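Local coordinates for MsStt7d protein (Micromonas, PDB 4IX3) that probably acts as an ATP-dependent protein kinase, a homolog of the state transition kinase Stt7, of which this chain is the catalytic domain, at residues Thr9-Val23 and Cys87-Gly101. Sequence-based numbering, arbitrary orientation.
Sequences TLRRTPGVEPKDIRV and CIELGAKDGGEIYNG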
loop_
_atom_site.group_PDB
_atom_site.type_symbol
_atom_site.label_atom_id
_atom_site.label_comp_id
_atom_site.label_asym_id
_atom_site.label_seq_id
_atom_site.Cartn_x
_atom_site.Cartn_y
_atom_site.Cartn_z
ATOM N N THR B 9 -0.367 -21.911 18.139
ATOM C CA THR B 9 -0.192 -22.697 16.921
ATOM C C THR B 9 0.505 -21.809 15.900
ATOM O O THR B 9 0.102 -20.650 15.705
ATOM C CB THR B 9 -1.512 -23.280 16.403
ATOM O OG1 THR B 9 -2.438 -22.213 16.145
ATOM C CG2 THR B 9 -2.110 -24.267 17.419
ATOM N N LEU B 10 1.563 -22.334 15.297
ATOM C CA LEU B 10 2.336 -21.599 14.303
ATOM C C LEU B 10 2.452 -22.388 13.015
ATOM O O LEU B 10 2.723 -23.595 13.048
ATOM C CB LEU B 10 3.746 -21.300 14.830
ATOM C CG LEU B 10 3.687 -20.342 16.029
ATOM C CD1 LEU B 10 5.060 -20.184 16.658
ATOM C CD2 LEU B 10 3.170 -18.968 15.669
ATOM N N ARG B 11 2.283 -21.726 11.864
ATOM C CA ARG B 11 2.427 -22.414 10.567
ATOM C C ARG B 11 3.905 -22.466 10.174
ATOM O O ARG B 11 4.667 -21.501 10.320
ATOM C CB ARG B 11 1.571 -21.641 9.545
ATOM C CG ARG B 11 0.074 -21.825 9.744
ATOM C CD ARG B 11 -0.742 -20.784 8.995
ATOM N NE ARG B 11 -0.616 -19.461 9.583
ATOM C CZ ARG B 11 -1.331 -18.410 9.197
ATOM N NH1 ARG B 11 -2.180 -18.550 8.177
ATOM N NH2 ARG B 11 -1.224 -17.250 9.869
ATOM N N ARG B 12 4.327 -23.614 9.630
ATOM C CA ARG B 12 5.714 -23.829 9.248
ATOM C C ARG B 12 5.769 -24.667 7.969
ATOM O O ARG B 12 4.824 -25.368 7.650
ATOM C CB ARG B 12 6.487 -24.531 10.374
ATOM C CG ARG B 12 6.628 -23.683 11.650
ATOM C CD ARG B 12 7.512 -22.483 11.403
ATOM N NE ARG B 12 7.471 -21.525 12.509
ATOM C CZ ARG B 12 8.269 -21.565 13.573
ATOM N NH1 ARG B 12 9.126 -22.589 13.752
ATOM N NH2 ARG B 12 8.162 -20.621 14.488
ATOM N N THR B 13 6.923 -24.630 7.321
ATOM C CA THR B 13 7.208 -25.487 6.165
ATOM C C THR B 13 8.325 -26.414 6.629
ATOM O O THR B 13 9.335 -25.947 7.126
ATOM C CB THR B 13 7.715 -24.606 5.009
ATOM O OG1 THR B 13 6.565 -23.920 4.503
ATOM C CG2 THR B 13 8.311 -25.489 3.894
ATOM N N PRO B 14 8.183 -27.733 6.383
ATOM C CA PRO B 14 9.236 -28.679 6.759
ATOM C C PRO B 14 10.575 -28.322 6.126
ATOM O O PRO B 14 10.628 -28.003 4.929
ATOM C CB PRO B 14 8.693 -30.019 6.252
ATOM C CG PRO B 14 7.223 -29.851 6.349
ATOM C CD PRO B 14 6.950 -28.420 5.961
ATOM N N GLY B 15 11.624 -28.254 6.938
ATOM C CA GLY B 15 12.941 -27.915 6.407
ATOM C C GLY B 15 13.252 -26.426 6.415
ATOM O O GLY B 15 14.381 -26.053 6.056
ATOM N N VAL B 16 12.309 -25.583 6.859
ATOM C CA VAL B 16 12.541 -24.144 6.889
ATOM C C VAL B 16 12.345 -23.704 8.347
ATOM O O VAL B 16 11.218 -23.610 8.835
ATOM C CB VAL B 16 11.593 -23.377 5.946
ATOM C CG1 VAL B 16 11.863 -21.876 6.018
ATOM C CG2 VAL B 16 11.810 -23.893 4.532
ATOM N N GLU B 17 13.442 -23.407 9.039
ATOM C CA GLU B 17 13.394 -22.947 10.429
ATOM C C GLU B 17 13.778 -21.476 10.519
ATOM O O GLU B 17 14.707 -21.027 9.850
ATOM C CB GLU B 17 14.333 -23.814 11.293
ATOM C CG GLU B 17 13.801 -25.245 11.407
ATOM C CD GLU B 17 14.812 -26.243 11.920
ATOM O OE1 GLU B 17 14.769 -27.397 11.436
ATOM O OE2 GLU B 17 15.616 -25.888 12.815
ATOM N N PRO B 18 13.083 -20.710 11.386
ATOM C CA PRO B 18 13.433 -19.291 11.499
ATOM C C PRO B 18 14.906 -19.009 11.791
ATOM O O PRO B 18 15.492 -18.046 11.245
ATOM C CB PRO B 18 12.495 -18.749 12.597
ATOM C CG PRO B 18 11.520 -19.825 12.944
ATOM C CD PRO B 18 11.913 -21.097 12.203
ATOM N N LYS B 19 15.526 -19.867 12.605
ATOM C CA LYS B 19 16.945 -19.687 12.939
ATOM C C LYS B 19 17.870 -19.711 11.703
ATOM O O LYS B 19 18.954 -19.139 11.715
ATOM C CB LYS B 19 17.409 -20.712 13.988
ATOM C CG LYS B 19 17.452 -22.145 13.471
ATOM C CD LYS B 19 17.714 -23.175 14.576
ATOM C CE LYS B 19 18.858 -24.115 14.241
ATOM N NZ LYS B 19 18.726 -24.811 12.920
ATOM N N ASP B 20 17.376 -20.248 10.591
ATOM C CA ASP B 20 18.198 -20.370 9.387
ATOM C C ASP B 20 17.987 -19.208 8.402
ATOM O O ASP B 20 18.514 -19.203 7.283
ATOM C CB ASP B 20 17.968 -21.729 8.735
ATOM C CG ASP B 20 18.631 -22.864 9.512
ATOM O OD1 ASP B 20 19.703 -22.681 10.171
ATOM O OD2 ASP B 20 18.017 -23.939 9.478
ATOM N N ILE B 21 17.200 -18.212 8.808
ATOM C CA ILE B 21 16.857 -17.103 7.908
ATOM C C ILE B 21 17.460 -15.858 8.550
ATOM O O ILE B 21 17.142 -15.503 9.699
ATOM C CB ILE B 21 15.330 -16.963 7.689
ATOM C CG1 ILE B 21 14.829 -18.222 6.933
ATOM C CG2 ILE B 21 15.018 -15.709 6.868
ATOM C CD1 ILE B 21 13.342 -18.457 7.012
ATOM N N ARG B 22 18.184 -15.119 7.722
ATOM C CA ARG B 22 18.659 -13.798 8.048
ATOM C C ARG B 22 17.969 -12.831 7.098
ATOM O O ARG B 22 18.029 -13.003 5.877
ATOM C CB ARG B 22 20.183 -13.689 7.917
ATOM C CG ARG B 22 20.712 -12.326 8.296
ATOM C CD ARG B 22 22.221 -12.348 8.438
ATOM N NE ARG B 22 22.869 -12.631 7.165
ATOM C CZ ARG B 22 23.126 -11.701 6.247
ATOM N NH1 ARG B 22 22.727 -10.449 6.452
ATOM N NH2 ARG B 22 23.773 -12.025 5.128
ATOM N N VAL B 23 17.336 -11.812 7.660
ATOM C CA VAL B 23 16.618 -10.804 6.881
ATOM C C VAL B 23 17.507 -9.577 6.756
ATOM O O VAL B 23 18.157 -9.149 7.723
ATOM C CB VAL B 23 15.174 -10.556 7.400
ATOM C CG1 VAL B 23 15.127 -10.211 8.877
ATOM C CG2 VAL B 23 14.488 -9.478 6.561
ATOM N N CYS B 87 6.299 -21.056 3.900
ATOM C CA CYS B 87 6.000 -20.028 4.876
ATOM C C CYS B 87 6.827 -20.209 6.132
ATOM O O CYS B 87 7.375 -21.289 6.348
ATOM C CB CYS B 87 4.506 -20.004 5.199
ATOM S SG CYS B 87 3.960 -21.389 6.211
ATOM N N ILE B 88 6.854 -19.176 6.974
ATOM C CA ILE B 88 7.429 -19.267 8.329
ATOM C C ILE B 88 6.608 -18.353 9.202
ATOM O O ILE B 88 6.582 -17.151 8.944
ATOM C CB ILE B 88 8.926 -18.803 8.385
ATOM C CG1 ILE B 88 9.699 -19.262 7.153
ATOM C CG2 ILE B 88 9.545 -19.302 9.713
ATOM C CD1 ILE B 88 9.780 -18.233 6.028
ATOM N N GLU B 89 5.955 -18.857 10.233
ATOM C CA GLU B 89 5.206 -18.010 11.156
ATOM C C GLU B 89 5.917 -17.924 12.496
ATOM O O GLU B 89 6.217 -18.922 13.053
ATOM C CB GLU B 89 3.793 -18.525 11.296
ATOM C CG GLU B 89 2.874 -17.531 12.008
ATOM C CD GLU B 89 1.425 -17.953 11.991
ATOM O OE1 GLU B 89 1.120 -19.146 11.938
ATOM O OE2 GLU B 89 0.584 -17.069 12.009
ATOM N N LEU B 90 6.195 -16.714 12.967
ATOM C CA LEU B 90 6.911 -16.536 14.225
ATOM C C LEU B 90 6.000 -15.940 15.289
ATOM O O LEU B 90 5.221 -15.029 15.007
ATOM C CB LEU B 90 8.137 -15.644 14.023
ATOM C CG LEU B 90 9.437 -16.354 13.638
ATOM C CD1 LEU B 90 9.845 -15.994 12.217
ATOM C CD2 LEU B 90 10.546 -16.014 14.621
ATOM N N GLY B 91 6.095 -16.455 16.510
ATOM C CA GLY B 91 5.250 -15.953 17.602
ATOM C C GLY B 91 5.867 -14.718 18.220
ATOM O O GLY B 91 6.818 -14.118 17.711
ATOM N N ALA B 92 5.278 -14.320 19.343
ATOM C CA ALA B 92 5.684 -13.062 20.013
ATOM C C ALA B 92 7.068 -13.187 20.697
ATOM O O ALA B 92 8.002 -12.427 20.395
ATOM C CB ALA B 92 4.616 -12.623 21.018
ATOM N N LYS B 93 7.250 -14.164 21.575
ATOM C CA LYS B 93 8.528 -14.233 22.328
ATOM C C LYS B 93 9.695 -14.674 21.439
ATOM O O LYS B 93 10.835 -14.244 21.645
ATOM C CB LYS B 93 8.418 -15.156 23.551
ATOM C CG LYS B 93 7.600 -14.572 24.691
ATOM C CD LYS B 93 7.767 -15.301 26.029
ATOM C CE LYS B 93 9.161 -15.053 26.558
ATOM N NZ LYS B 93 9.205 -13.754 27.301
ATOM N N ASP B 94 9.398 -15.479 20.424
ATOM C CA ASP B 94 10.391 -15.956 19.464
ATOM C C ASP B 94 10.585 -14.988 18.281
ATOM O O ASP B 94 11.567 -15.113 17.537
ATOM C CB ASP B 94 10.025 -17.362 18.958
ATOM C CG ASP B 94 8.570 -17.483 18.503
ATOM O OD1 ASP B 94 7.690 -17.214 19.364
ATOM O OD2 ASP B 94 8.288 -17.918 17.337
ATOM N N GLY B 95 9.670 -14.029 18.122
ATOM C CA GLY B 95 9.805 -13.001 17.089
ATOM C C GLY B 95 10.948 -12.058 17.375
ATOM O O GLY B 95 11.291 -11.747 18.533
ATOM N N GLY B 96 11.600 -11.628 16.315
ATOM C CA GLY B 96 12.823 -10.866 16.385
ATOM C C GLY B 96 12.622 -9.442 15.925
ATOM O O GLY B 96 11.554 -8.844 16.180
ATOM N N GLU B 97 13.675 -8.880 15.323
ATOM C CA GLU B 97 13.679 -7.479 14.927
ATOM C C GLU B 97 14.382 -7.416 13.588
ATOM O O GLU B 97 15.468 -7.976 13.445
ATOM C CB GLU B 97 14.465 -6.649 15.953
ATOM C CG GLU B 97 13.927 -6.757 17.362
ATOM C CD GLU B 97 14.359 -8.031 18.085
ATOM O OE1 GLU B 97 15.488 -8.534 17.842
ATOM O OE2 GLU B 97 13.577 -8.525 18.936
ATOM N N ILE B 98 13.801 -6.700 12.628
ATOM C CA ILE B 98 14.426 -6.620 11.296
ATOM C C ILE B 98 15.845 -6.069 11.430
ATOM O O ILE B 98 16.763 -6.536 10.746
ATOM C CB ILE B 98 13.598 -5.765 10.303
ATOM C CG1 ILE B 98 12.164 -6.301 10.236
ATOM C CG2 ILE B 98 14.232 -5.732 8.910
ATOM C CD1 ILE B 98 12.025 -7.702 9.684
ATOM N N TYR B 99 16.040 -5.070 12.288
ATOM C CA TYR B 99 17.372 -4.473 12.398
ATOM C C TYR B 99 18.419 -5.442 12.973
ATOM O O TYR B 99 19.621 -5.279 12.741
ATOM C CB TYR B 99 17.314 -3.161 13.175
ATOM C CG TYR B 99 16.758 -3.277 14.578
ATOM C CD1 TYR B 99 17.572 -3.676 15.644
ATOM C CD2 TYR B 99 15.435 -2.918 14.857
ATOM C CE1 TYR B 99 17.076 -3.745 16.937
ATOM C CE2 TYR B 99 14.934 -2.972 16.150
ATOM C CZ TYR B 99 15.757 -3.398 17.176
ATOM O OH TYR B 99 15.267 -3.458 18.457
ATOM N N ASN B 100 17.955 -6.474 13.682
ATOM C CA ASN B 100 18.829 -7.540 14.171
ATOM C C ASN B 100 18.979 -8.667 13.139
ATOM O O ASN B 100 19.633 -9.677 13.393
ATOM C CB ASN B 100 18.297 -8.079 15.504
ATOM C CG ASN B 100 18.655 -7.159 16.659
ATOM O OD1 ASN B 100 17.985 -7.152 17.696
ATOM N ND2 ASN B 100 19.692 -6.354 16.466
ATOM N N GLY B 101 18.335 -8.519 11.983
ATOM C CA GLY B 101 18.344 -9.566 10.968
ATOM C C GLY B 101 17.492 -10.795 11.222
ATOM O O GLY B 101 17.654 -11.816 10.562
HETATM O O HOH W 1 -1.157 -19.573 13.346
HETATM O O HOH W 2 8.649 -22.692 8.351
HETATM O O HOH W 3 19.036 -14.702 11.559
#
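In the N-terminal lobe of the kinase fold, residues 9-13 run beside strand 84-90, an outer strand of the lobe's antiparallel sheet, and R11 and R12 both fasten onto E89. R11 turns the edge of its guanidinium to the carboxylate: NE donates to E89 OE1 (2.9 Å) and NH2 to E89 OE2 (2.8 Å, nearly straight at 177°). The two planes stand 50° apart, so both oxygens are met from above the carboxylate. The anti lone pair of E89 OE1 takes R11 N at 2.8 Å, and E89 N donates back to R11 O. E89 reaches these donors with CG anti to the backbone N (chi1 -168°). R12 bends at chi2 and turns NE and NH2 together onto E89 O, both from the same face of its plane (2.9 and 3.0 Å), while P18 CG lies over one guanidinium face. I88 CG1 packs on V16 CG1, and I88 CD1 meets I21 CD1 tip to tip (3.7 Å). A glutamine at E89 would probably cost the charge and leave an NH2 donor facing a donor of R11, whose NH1 also pairs with E64. E89 is buried, its charge probably balanced by R11 and a magnesium ion about 4 Å from its side chain.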